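TRNA (guanine-N(1)-)-methyltransferase (Corynebacterium diphtheriae, PDB 7KFF) catalyses methylation at N1 of guanine in tRNA, probably at position 37 and with S-adenosyl-L-methionine as methyl donor, as a knotted enzyme of the SPOUT clan. Local coordinates at residues I22-E27 with H51-W56; K135-V140 with S157-I162; F229-L234 with W265-S270. One frame throughout, in Å; residues are numbered along the deposited sequence.

Interaction 1 (I22-E27 with H51-W56)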
loop_
_atom_site.group_PDB
_atom_site.type_symbol
_atom_site.label_atom_id
_atom_site.label_comp_id
_atom_site.label_asym_id
_atom_site.label_seq_id
_atom_site.Cartn_x
_atom_site.Cartn_y
_atom_site.Cartn_z
ATOM N N ILE A 22 -3.711 -15.605 -7.233
ATOM C CA ILE A 22 -5.014 -16.028 -7.739
ATOM C C ILE A 22 -5.933 -14.812 -7.740
ATOM O O ILE A 22 -6.097 -14.152 -6.705
ATOM C CB ILE A 22 -5.613 -17.171 -6.905
ATOM C CG1 ILE A 22 -4.632 -18.338 -6.790
ATOM C CG2 ILE A 22 -6.929 -17.631 -7.521
ATOM C CD1 ILE A 22 -4.973 -19.329 -5.697
ATOM N N THR A 23 -6.513 -14.511 -8.900
ATOM C CA THR A 23 -7.172 -13.234 -9.125
ATOM C C THR A 23 -8.152 -13.337 -10.287
ATOM O O THR A 23 -7.952 -14.112 -11.220
ATOM C CB THR A 23 -6.099 -12.165 -9.438
ATOM O OG1 THR A 23 -6.727 -10.967 -9.914
ATOM C CG2 THR A 23 -5.128 -12.657 -10.535
ATOM N N ILE A 24 -9.186 -12.491 -10.263
ATOM C CA ILE A 24 -10.021 -12.341 -11.458
ATOM C C ILE A 24 -9.482 -11.298 -12.446
ATOM O O ILE A 24 -10.068 -11.122 -13.525
ATOM C CB ILE A 24 -11.506 -12.063 -11.131
ATOM C CG1 ILE A 24 -11.668 -10.767 -10.352
ATOM C CG2 ILE A 24 -12.130 -13.272 -10.432
ATOM C CD1 ILE A 24 -13.095 -10.269 -10.294
ATOM N N PHE A 25 -8.377 -10.625 -12.125
ATOM C CA PHE A 25 -7.730 -9.659 -13.018
ATOM C C PHE A 25 -6.245 -9.983 -13.131
ATOM O O PHE A 25 -5.384 -9.224 -12.645
ATOM C CB PHE A 25 -7.904 -8.222 -12.520
ATOM C CG PHE A 25 -9.328 -7.755 -12.524
ATOM C CD1 PHE A 25 -9.972 -7.499 -13.717
ATOM C CD2 PHE A 25 -10.023 -7.581 -11.339
ATOM C CE1 PHE A 25 -11.288 -7.079 -13.729
ATOM C CE2 PHE A 25 -11.342 -7.135 -11.336
ATOM C CZ PHE A 25 -11.976 -6.901 -12.555
ATOM N N PRO A 26 -5.902 -11.073 -13.827
ATOM C CA PRO A 26 -4.473 -11.408 -13.971
ATOM C C PRO A 26 -3.609 -10.272 -14.500
ATOM O O PRO A 26 -2.440 -10.146 -14.114
ATOM C CB PRO A 26 -4.474 -12.586 -14.951
ATOM C CG PRO A 26 -5.845 -13.109 -14.948
ATOM C CD PRO A 26 -6.790 -12.079 -14.437
ATOM N N GLU A 27 -4.153 -9.462 -15.414
ATOM C CA GLU A 27 -3.404 -8.369 -16.019
ATOM C C GLU A 27 -2.940 -7.350 -14.982
ATOM O O GLU A 27 -1.947 -6.637 -15.214
ATOM C CB GLU A 27 -4.276 -7.713 -17.100
ATOM C CG GLU A 27 -5.621 -7.100 -16.623
ATOM C CD GLU A 27 -6.826 -8.059 -16.572
ATOM O OE1 GLU A 27 -6.662 -9.293 -16.493
ATOM O OE2 GLU A 27 -7.965 -7.549 -16.626
ATOM N N HIS A 51 -2.807 -16.651 -11.823
ATOM C CA HIS A 51 -3.866 -17.586 -12.184
ATOM C C HIS A 51 -5.227 -16.912 -12.147
ATOM O O HIS A 51 -5.594 -16.293 -11.147
ATOM C CB HIS A 51 -3.889 -18.770 -11.212
ATOM C CG HIS A 51 -2.549 -19.375 -10.982
ATOM N ND1 HIS A 51 -2.005 -20.303 -11.832
ATOM C CD2 HIS A 51 -1.623 -19.145 -10.024
ATOM C CE1 HIS A 51 -0.806 -20.644 -11.397
ATOM N NE2 HIS A 51 -0.550 -19.952 -10.301
ATOM N N ASP A 52 -5.989 -17.087 -13.229
ATOM C CA ASP A 52 -7.350 -16.568 -13.305
ATOM C C ASP A 52 -8.260 -17.435 -12.452
ATOM O O ASP A 52 -8.474 -18.605 -12.770
ATOM C CB ASP A 52 -7.795 -16.598 -14.769
ATOM C CG ASP A 52 -9.111 -15.878 -15.023
ATOM O OD1 ASP A 52 -9.858 -15.620 -14.068
ATOM O OD2 ASP A 52 -9.383 -15.585 -16.215
ATOM N N LEU A 53 -8.820 -16.850 -11.401
ATOM C CA LEU A 53 -9.737 -17.578 -10.525
ATOM C C LEU A 53 -10.879 -18.225 -11.294
ATOM O O LEU A 53 -11.394 -19.274 -10.880
ATOM C CB LEU A 53 -10.289 -16.602 -9.483
ATOM C CG LEU A 53 -11.273 -17.168 -8.448
ATOM C CD1 LEU A 53 -10.599 -18.168 -7.530
ATOM C CD2 LEU A 53 -11.939 -16.029 -7.690
ATOM N N ARG A 54 -11.300 -17.618 -12.405
ATOM C CA ARG A 54 -12.421 -18.170 -13.164
ATOM C C ARG A 54 -12.121 -19.532 -13.766
ATOM O O ARG A 54 -13.062 -20.247 -14.138
ATOM C CB ARG A 54 -12.839 -17.195 -14.259
ATOM C CG ARG A 54 -13.435 -15.935 -13.688
ATOM C CD ARG A 54 -14.123 -15.071 -14.743
ATOM N NE ARG A 54 -14.216 -13.718 -14.211
ATOM C CZ ARG A 54 -15.179 -13.261 -13.422
ATOM N NH1 ARG A 54 -16.192 -14.036 -13.066
ATOM N NH2 ARG A 54 -15.113 -12.023 -12.971
ATOM N N LEU A 55 -10.851 -19.921 -13.858
ATOM C CA LEU A 55 -10.546 -21.266 -14.320
ATOM C C LEU A 55 -11.234 -22.302 -13.453
ATOM O O LEU A 55 -11.511 -23.405 -13.917
ATOM C CB LEU A 55 -9.040 -21.508 -14.262
ATOM C CG LEU A 55 -8.190 -20.778 -15.295
ATOM C CD1 LEU A 55 -6.707 -21.004 -15.002
ATOM C CD2 LEU A 55 -8.541 -21.244 -16.693
ATOM N N TRP A 56 -11.512 -21.963 -12.194
ATOM C CA TRP A 56 -12.114 -22.882 -11.246
ATOM C C TRP A 56 -13.622 -22.675 -11.082
ATOM O O TRP A 56 -14.237 -23.308 -10.219
ATOM C CB TRP A 56 -11.396 -22.776 -9.898
ATOM C CG TRP A 56 -10.011 -23.353 -9.928
ATOM C CD1 TRP A 56 -9.672 -24.656 -9.701
ATOM C CD2 TRP A 56 -8.781 -22.667 -10.220
ATOM N NE1 TRP A 56 -8.319 -24.826 -9.835
ATOM C CE2 TRP A 56 -7.746 -23.617 -10.142
ATOM C CE3 TRP A 56 -8.458 -21.346 -10.519
ATOM C CZ2 TRP A 56 -6.411 -23.281 -10.342
ATOM C CZ3 TRP A 56 -7.144 -21.014 -10.723
ATOM C CH2 TRP A 56 -6.127 -21.973 -10.628
HETATM O O HOH W 1 -11.358 -13.316 -14.682
HETATM O O HOH W 2 -12.856 -10.397 -14.084
#
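Ile22 and His51 are paired side by side in parallel strands with their CA atoms 4.8 Å apart; Thr23 N donates to His51 O (3.0 Å) and Leu53 N returns a bond to Thr23 O (2.9 Å), so the two strands are still paired where both end. The side chains of Ile22 and His51 lie on one face of the sheet. There Ile22 CG1 lies beside the backbone N (chi1 -54°), while the other branch, CG2, anti to that N, meets Leu53 CD1 at 3.7 Å, the two chains crossing at about a right angle. Leu53 is forked: its other methyl, CD2, rests 3.9 Å from Ile24 CG2. Trp82 of helix 79-90 packs on both Ile22 and Leu53.

Past the strand ends the Arg54 guanidinium has Ile24 CG2 over one face, toward the rim, with Ile24 CD1 close to NH2; its NH1 is bonded to Lys62 O. The polar links run through water: one joins Ile24 O (2.8 Å), Asp52 OD1 and Arg54 NE, and a second links Ile24 O to Arg54 NH2. Thr23 OG1 accepts from Phe25 N (2.8 Å) in an ST turn and is also hydrogen-bonded to Glu200 OE2; Asp52 OD1 accepts from Arg54 N (3.0 Å) in an Asx turn. With helix 35-42 connecting them in the chain, this is the C-terminal end of the parallel strand pair of a beta-alpha-beta unit.

Interaction 2 (K135-V140 with S157-I162)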
loop_
_atom_site.group_PDB
_atom_site.type_symbol
_atom_site.label_atom_id
_atom_site.label_comp_id
_atom_site.label_asym_id
_atom_site.label_seq_id
_atom_site.Cartn_x
_atom_site.Cartn_y
_atom_site.Cartn_z
ATOM N N LYS A 135 4.275 -26.158 5.299
ATOM C CA LYS A 135 3.190 -25.660 4.480
ATOM C C LYS A 135 3.611 -24.361 3.801
ATOM O O LYS A 135 4.363 -23.577 4.371
ATOM C CB LYS A 135 1.974 -25.375 5.351
ATOM C CG LYS A 135 1.350 -26.603 5.993
ATOM C CD LYS A 135 0.166 -26.232 6.868
ATOM C CE LYS A 135 -0.489 -27.474 7.451
ATOM N NZ LYS A 135 -1.558 -27.129 8.427
ATOM N N PRO A 136 3.116 -24.098 2.601
ATOM C CA PRO A 136 3.349 -22.789 1.980
ATOM C C PRO A 136 2.608 -21.704 2.736
ATOM O O PRO A 136 1.680 -21.965 3.500
ATOM C CB PRO A 136 2.787 -22.952 0.564
ATOM C CG PRO A 136 1.867 -24.116 0.654
ATOM C CD PRO A 136 2.324 -24.998 1.743
ATOM N N LEU A 137 3.017 -20.468 2.500
ATOM C CA LEU A 137 2.386 -19.307 3.110
ATOM C C LEU A 137 1.295 -18.787 2.183
ATOM O O LEU A 137 1.546 -18.573 0.993
ATOM C CB LEU A 137 3.419 -18.201 3.331
ATOM C CG LEU A 137 2.929 -16.897 3.961
ATOM C CD1 LEU A 137 2.429 -17.123 5.376
ATOM C CD2 LEU A 137 4.038 -15.856 3.957
ATOM N N LEU A 138 0.088 -18.591 2.725
ATOM C CA LEU A 138 -1.020 -17.953 2.029
ATOM C C LEU A 138 -1.255 -16.576 2.623
ATOM O O LEU A 138 -1.563 -16.455 3.818
ATOM C CB LEU A 138 -2.291 -18.789 2.135
ATOM C CG LEU A 138 -3.542 -18.172 1.525
ATOM C CD1 LEU A 138 -3.390 -18.021 0.017
ATOM C CD2 LEU A 138 -4.789 -18.969 1.849
ATOM N N LEU A 139 -1.089 -15.550 1.791
ATOM C CA LEU A 139 -1.381 -14.174 2.177
ATOM C C LEU A 139 -2.723 -13.756 1.584
ATOM O O LEU A 139 -2.961 -13.920 0.383
ATOM C CB LEU A 139 -0.281 -13.222 1.734
ATOM C CG LEU A 139 1.059 -13.502 2.404
ATOM C CD1 LEU A 139 2.087 -12.499 1.941
ATOM C CD2 LEU A 139 0.976 -13.503 3.918
ATOM N N VAL A 140 -3.595 -13.248 2.443
ATOM C CA VAL A 140 -4.940 -12.832 2.078
ATOM C C VAL A 140 -5.069 -11.354 2.397
ATOM O O VAL A 140 -5.293 -10.975 3.554
ATOM C CB VAL A 140 -6.011 -13.644 2.833
ATOM C CG1 VAL A 140 -7.391 -13.217 2.353
ATOM C CG2 VAL A 140 -5.796 -15.153 2.677
ATOM N N SER A 157 10.634 -12.677 3.342
ATOM C CA SER A 157 11.736 -12.805 2.393
ATOM C C SER A 157 12.406 -14.170 2.479
ATOM O O SER A 157 13.128 -14.551 1.547
ATOM C CB SER A 157 12.773 -11.682 2.594
ATOM O OG SER A 157 13.529 -11.831 3.773
ATOM N N ASN A 158 12.159 -14.922 3.557
ATOM C CA ASN A 158 12.712 -16.261 3.725
ATOM C C ASN A 158 11.830 -17.369 3.158
ATOM O O ASN A 158 12.230 -18.544 3.182
ATOM C CB ASN A 158 12.952 -16.521 5.209
ATOM C CG ASN A 158 14.047 -15.648 5.764
ATOM O OD1 ASN A 158 15.218 -15.877 5.497
ATOM N ND2 ASN A 158 13.670 -14.633 6.534
ATOM N N GLU A 159 10.645 -17.038 2.673
ATOM C CA GLU A 159 9.731 -18.067 2.199
ATOM C C GLU A 159 10.159 -18.610 0.840
ATOM O O GLU A 159 10.633 -17.873 -0.034
ATOM C CB GLU A 159 8.328 -17.481 2.079
ATOM C CG GLU A 159 7.701 -17.067 3.407
ATOM C CD GLU A 159 7.252 -18.225 4.298
ATOM O OE1 GLU A 159 7.213 -19.399 3.847
ATOM O OE2 GLU A 159 6.909 -17.958 5.475
ATOM N N GLU A 160 9.942 -19.906 0.641
ATOM C CA GLU A 160 10.138 -20.500 -0.671
ATOM C C GLU A 160 8.927 -20.333 -1.578
ATOM O O GLU A 160 9.083 -20.309 -2.804
ATOM C CB GLU A 160 10.405 -21.992 -0.529
ATOM C CG GLU A 160 11.614 -22.335 0.289
ATOM C CD GLU A 160 11.819 -23.834 0.384
ATOM O OE1 GLU A 160 12.674 -24.262 1.181
ATOM O OE2 GLU A 160 11.127 -24.585 -0.339
ATOM N N HIS A 161 7.725 -20.269 -1.008
ATOM C CA HIS A 161 6.486 -20.260 -1.779
ATOM C C HIS A 161 5.455 -19.428 -1.039
ATOM O O HIS A 161 5.046 -19.795 0.076
ATOM C CB HIS A 161 5.954 -21.686 -1.957
ATOM C CG HIS A 161 4.850 -21.791 -2.952
ATOM N ND1 HIS A 161 4.022 -22.887 -3.036
ATOM C CD2 HIS A 161 4.442 -20.935 -3.918
ATOM C CE1 HIS A 161 3.164 -22.707 -4.023
ATOM N NE2 HIS A 161 3.387 -21.527 -4.566
ATOM N N ILE A 162 5.040 -18.334 -1.671
ATOM C CA ILE A 162 3.963 -17.485 -1.187
ATOM C C ILE A 162 2.841 -17.500 -2.215
ATOM O O ILE A 162 3.072 -17.241 -3.400
ATOM C CB ILE A 162 4.426 -16.048 -0.889
ATOM C CG1 ILE A 162 5.637 -16.027 0.040
ATOM C CG2 ILE A 162 3.257 -15.276 -0.283
ATOM C CD1 ILE A 162 6.174 -14.629 0.340
#
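Leu137 and Ile162 are opposed as a parallel pair, CA to CA 4.9 Å, and the backbone bond Leu137 N to His161 O (3.2 Å, 163° at the hydrogen) accompanies this register. Leu137 CB stands 4.0 Å from Glu159 CD, and the same carbon is also close to His161 O. CG lies anti to the backbone N (chi1 180°) and carries the branch. CD2, the methyl at the tip, reaches Glu159 CG and OE2, both at 3.9 Å, and lies more loosely beside Ile162 CG1 at 4.2 Å. The leucine and glutamate side chains cross at about a right angle. Glu159 bends at chi2 (-73°), and its OE1 forms a salt bridge with Arg185 of strand 185-190, on the other side of strand 137-141, which probably balances the charge lying against the leucine.

Two further contacts frame this one. Leu139 CD1 meets Ile162 CG2 at 3.7 Å, and Pro136 CB approaches His161 ND1 obliquely at 3.8 Å, while His161 NE2 is hydrogen-bonded to Asp20. The contact is thus the opening of two neighbouring parallel strands, 137-141 and 161-165, inside the sheet of an alpha/beta methyltransferase domain, as in the SPOUT clan; the intervening chain includes helix 150-156, whose Trp156 packs on Leu137 and Leu139 of the first strand.

Interaction 3 (F229-L234 with W265-S270)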
loop_
_atom_site.group_PDB
_atom_site.type_symbol
_atom_site.label_atom_id
_atom_site.label_comp_id
_atom_site.label_asym_id
_atom_site.label_seq_id
_atom_site.Cartn_x
_atom_site.Cartn_y
_atom_site.Cartn_z
ATOM N N PHE A 229 12.627 3.514 9.202
ATOM C CA PHE A 229 12.163 2.610 10.246
ATOM C C PHE A 229 13.278 1.731 10.793
ATOM O O PHE A 229 13.067 1.074 11.808
ATOM C CB PHE A 229 10.975 1.721 9.825
ATOM C CG PHE A 229 9.928 2.473 9.078
ATOM C CD1 PHE A 229 9.191 3.448 9.718
ATOM C CD2 PHE A 229 9.699 2.233 7.726
ATOM C CE1 PHE A 229 8.238 4.173 9.029
ATOM C CE2 PHE A 229 8.770 2.961 7.034
ATOM C CZ PHE A 229 8.043 3.943 7.688
ATOM N N SER A 230 14.457 1.696 10.164
ATOM C CA SER A 230 15.489 0.751 10.578
ATOM C C SER A 230 15.864 0.947 12.042
ATOM O O SER A 230 16.063 -0.029 12.774
ATOM C CB SER A 230 16.716 0.889 9.673
ATOM O OG SER A 230 17.353 2.148 9.824
ATOM N N ASP A 231 15.954 2.203 12.485
ATOM C CA ASP A 231 16.277 2.552 13.863
ATOM C C ASP A 231 15.092 3.191 14.580
ATOM O O ASP A 231 15.278 3.908 15.572
ATOM C CB ASP A 231 17.461 3.517 13.876
ATOM C CG ASP A 231 17.198 4.765 13.043
ATOM O OD1 ASP A 231 16.116 4.841 12.414
ATOM O OD2 ASP A 231 18.069 5.664 13.019
ATOM N N GLY A 232 13.882 2.959 14.089
ATOM C CA GLY A 232 12.692 3.548 14.656
ATOM C C GLY A 232 12.354 4.926 14.142
ATOM O O GLY A 232 11.305 5.468 14.517
ATOM N N LEU A 233 13.185 5.497 13.273
ATOM C CA LEU A 233 13.012 6.856 12.795
ATOM C C LEU A 233 12.783 6.860 11.289
ATOM O O LEU A 233 13.170 5.931 10.570
ATOM C CB LEU A 233 14.265 7.694 13.081
ATOM C CG LEU A 233 14.662 7.871 14.543
ATOM C CD1 LEU A 233 15.962 8.668 14.634
ATOM C CD2 LEU A 233 13.561 8.532 15.336
ATOM N N LEU A 234 12.165 7.941 10.821
ATOM C CA LEU A 234 12.028 8.190 9.392
ATOM C C LEU A 234 13.338 8.724 8.821
ATOM O O LEU A 234 14.078 9.427 9.501
ATOM C CB LEU A 234 10.940 9.235 9.145
ATOM C CG LEU A 234 9.572 8.922 9.723
ATOM C CD1 LEU A 234 8.610 10.083 9.401
ATOM C CD2 LEU A 234 9.044 7.606 9.208
ATOM N N TRP A 265 24.422 15.475 11.218
ATOM C CA TRP A 265 23.364 16.142 10.467
ATOM C C TRP A 265 22.315 15.141 10.011
ATOM O O TRP A 265 21.114 15.402 10.113
ATOM C CB TRP A 265 23.964 16.896 9.273
ATOM C CG TRP A 265 22.929 17.537 8.366
ATOM C CD1 TRP A 265 22.418 18.801 8.459
ATOM C CD2 TRP A 265 22.296 16.934 7.234
ATOM N NE1 TRP A 265 21.499 19.020 7.460
ATOM C CE2 TRP A 265 21.413 17.889 6.690
ATOM C CE3 TRP A 265 22.395 15.682 6.626
ATOM C CZ2 TRP A 265 20.626 17.628 5.573
ATOM C CZ3 TRP A 265 21.609 15.424 5.506
ATOM C CH2 TRP A 265 20.735 16.391 5.001
ATOM N N ARG A 266 22.748 13.981 9.517
ATOM C CA ARG A 266 21.789 12.988 9.051
ATOM C C ARG A 266 20.896 12.527 10.197
ATOM O O ARG A 266 19.689 12.363 10.025
ATOM C CB ARG A 266 22.502 11.785 8.435
ATOM C CG ARG A 266 23.297 12.045 7.156
ATOM C CD ARG A 266 23.493 10.731 6.420
ATOM N NE ARG A 266 24.832 10.503 5.880
ATOM C CZ ARG A 266 25.228 10.851 4.657
ATOM N NH1 ARG A 266 26.462 10.574 4.263
ATOM N NH2 ARG A 266 24.405 11.488 3.834
ATOM N N ARG A 267 21.474 12.338 11.384
ATOM C CA ARG A 267 20.677 11.936 12.541
ATOM C C ARG A 267 19.686 13.029 12.929
ATOM O O ARG A 267 18.502 12.755 13.161
ATOM C CB ARG A 267 21.595 11.602 13.708
ATOM C CG ARG A 267 20.884 11.287 14.994
ATOM C CD ARG A 267 20.515 9.848 15.058
ATOM N NE ARG A 267 19.853 9.511 16.313
ATOM C CZ ARG A 267 19.209 8.372 16.512
ATOM N NH1 ARG A 267 19.156 7.470 15.542
ATOM N NH2 ARG A 267 18.612 8.146 17.669
ATOM N N GLU A 268 20.152 14.278 12.996
ATOM C CA GLU A 268 19.245 15.382 13.299
ATOM C C GLU A 268 18.084 15.434 12.315
ATOM O O GLU A 268 16.924 15.595 12.707
ATOM C CB GLU A 268 20.008 16.703 13.296
ATOM C CG GLU A 268 20.995 16.835 14.450
ATOM C CD GLU A 268 21.870 18.086 14.341
ATOM O OE1 GLU A 268 21.843 18.765 13.285
ATOM O OE2 GLU A 268 22.590 18.383 15.301
ATOM N N GLN A 269 18.380 15.306 11.030
ATOM C CA GLN A 269 17.324 15.427 10.034
ATOM C C GLN A 269 16.329 14.282 10.133
ATOM O O GLN A 269 15.147 14.468 9.840
ATOM C CB GLN A 269 17.944 15.483 8.643
ATOM C CG GLN A 269 18.705 16.762 8.377
ATOM C CD GLN A 269 17.798 17.972 8.401
ATOM O OE1 GLN A 269 16.782 18.005 7.698
ATOM N NE2 GLN A 269 18.146 18.963 9.196
ATOM N N SER A 270 16.797 13.101 10.534
ATOM C CA SER A 270 15.895 11.984 10.788
ATOM C C SER A 270 15.027 12.244 12.015
ATOM O O SER A 270 13.805 12.022 11.979
ATOM C CB SER A 270 16.731 10.715 10.915
ATOM O OG SER A 270 15.970 9.619 11.328
HETATM O O HOH W 3 17.479 5.444 17.035
HETATM O O HOH W 4 18.362 7.674 11.527
#
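Ser270 OG donates to Leu234 O at 2.6 Å and Asp231 OD2 makes a salt bridge to Arg267 NH1 at 3.3 Å; together they fasten a type I beta turn, Phe229 to Gly232, and the residues after it to one side of helix 259-277. Leu233 lies between these two polar contacts. Its CB lies 3.1 Å from Ser270 OG, and its CD1 lies over one face of the Arg267 guanidinium, toward the rim, 3.5 Å from NH1. Asp231 OD2 instead comes in at the edge of that group, with the carboxylate and guanidinium planes 74° apart.

The Arg267 chain bends at chi2 (86°); in the next shell its NH2 forms a salt bridge to Asp291. One water joins Asp231 O to Arg267 NH2, and another donates to both Asp231 OD2 and Ser270 OG. Thr274 OG1, a turn further along the helix, accepts from Leu234 N and donates to Ser270 O. Pro143 of the second subunit packs on Leu234. The aspartate itself is steadied by an Asx turn: Leu233 N donates to Asp231 OD1 at 3.1 Å, from 45° out of the carboxylate plane.

In the fold
The three contacts follow one another along the chain, each closing before the next opens. Interactions 1 and 2 belong to one parallel sheet, centres 19 Å apart, without touching (nearest atoms about 6 Å apart); their strands 17-23 and 161-165 are neighbours, and Asp20 bonds His51 through OD1 and His161 through OD2. Interaction 3, on helix 259-277, lies across the chain's centre, 42 Å and 31 Å from them between centres. The chain just after strand 17-23 and the region around helix 259-277 each reach the second subunit. A bound SAH lies about 7 Å from Leu234, which packs on Pro143 of the second subunit; as in other TrmD enzymes, the site is probably shared between subunits.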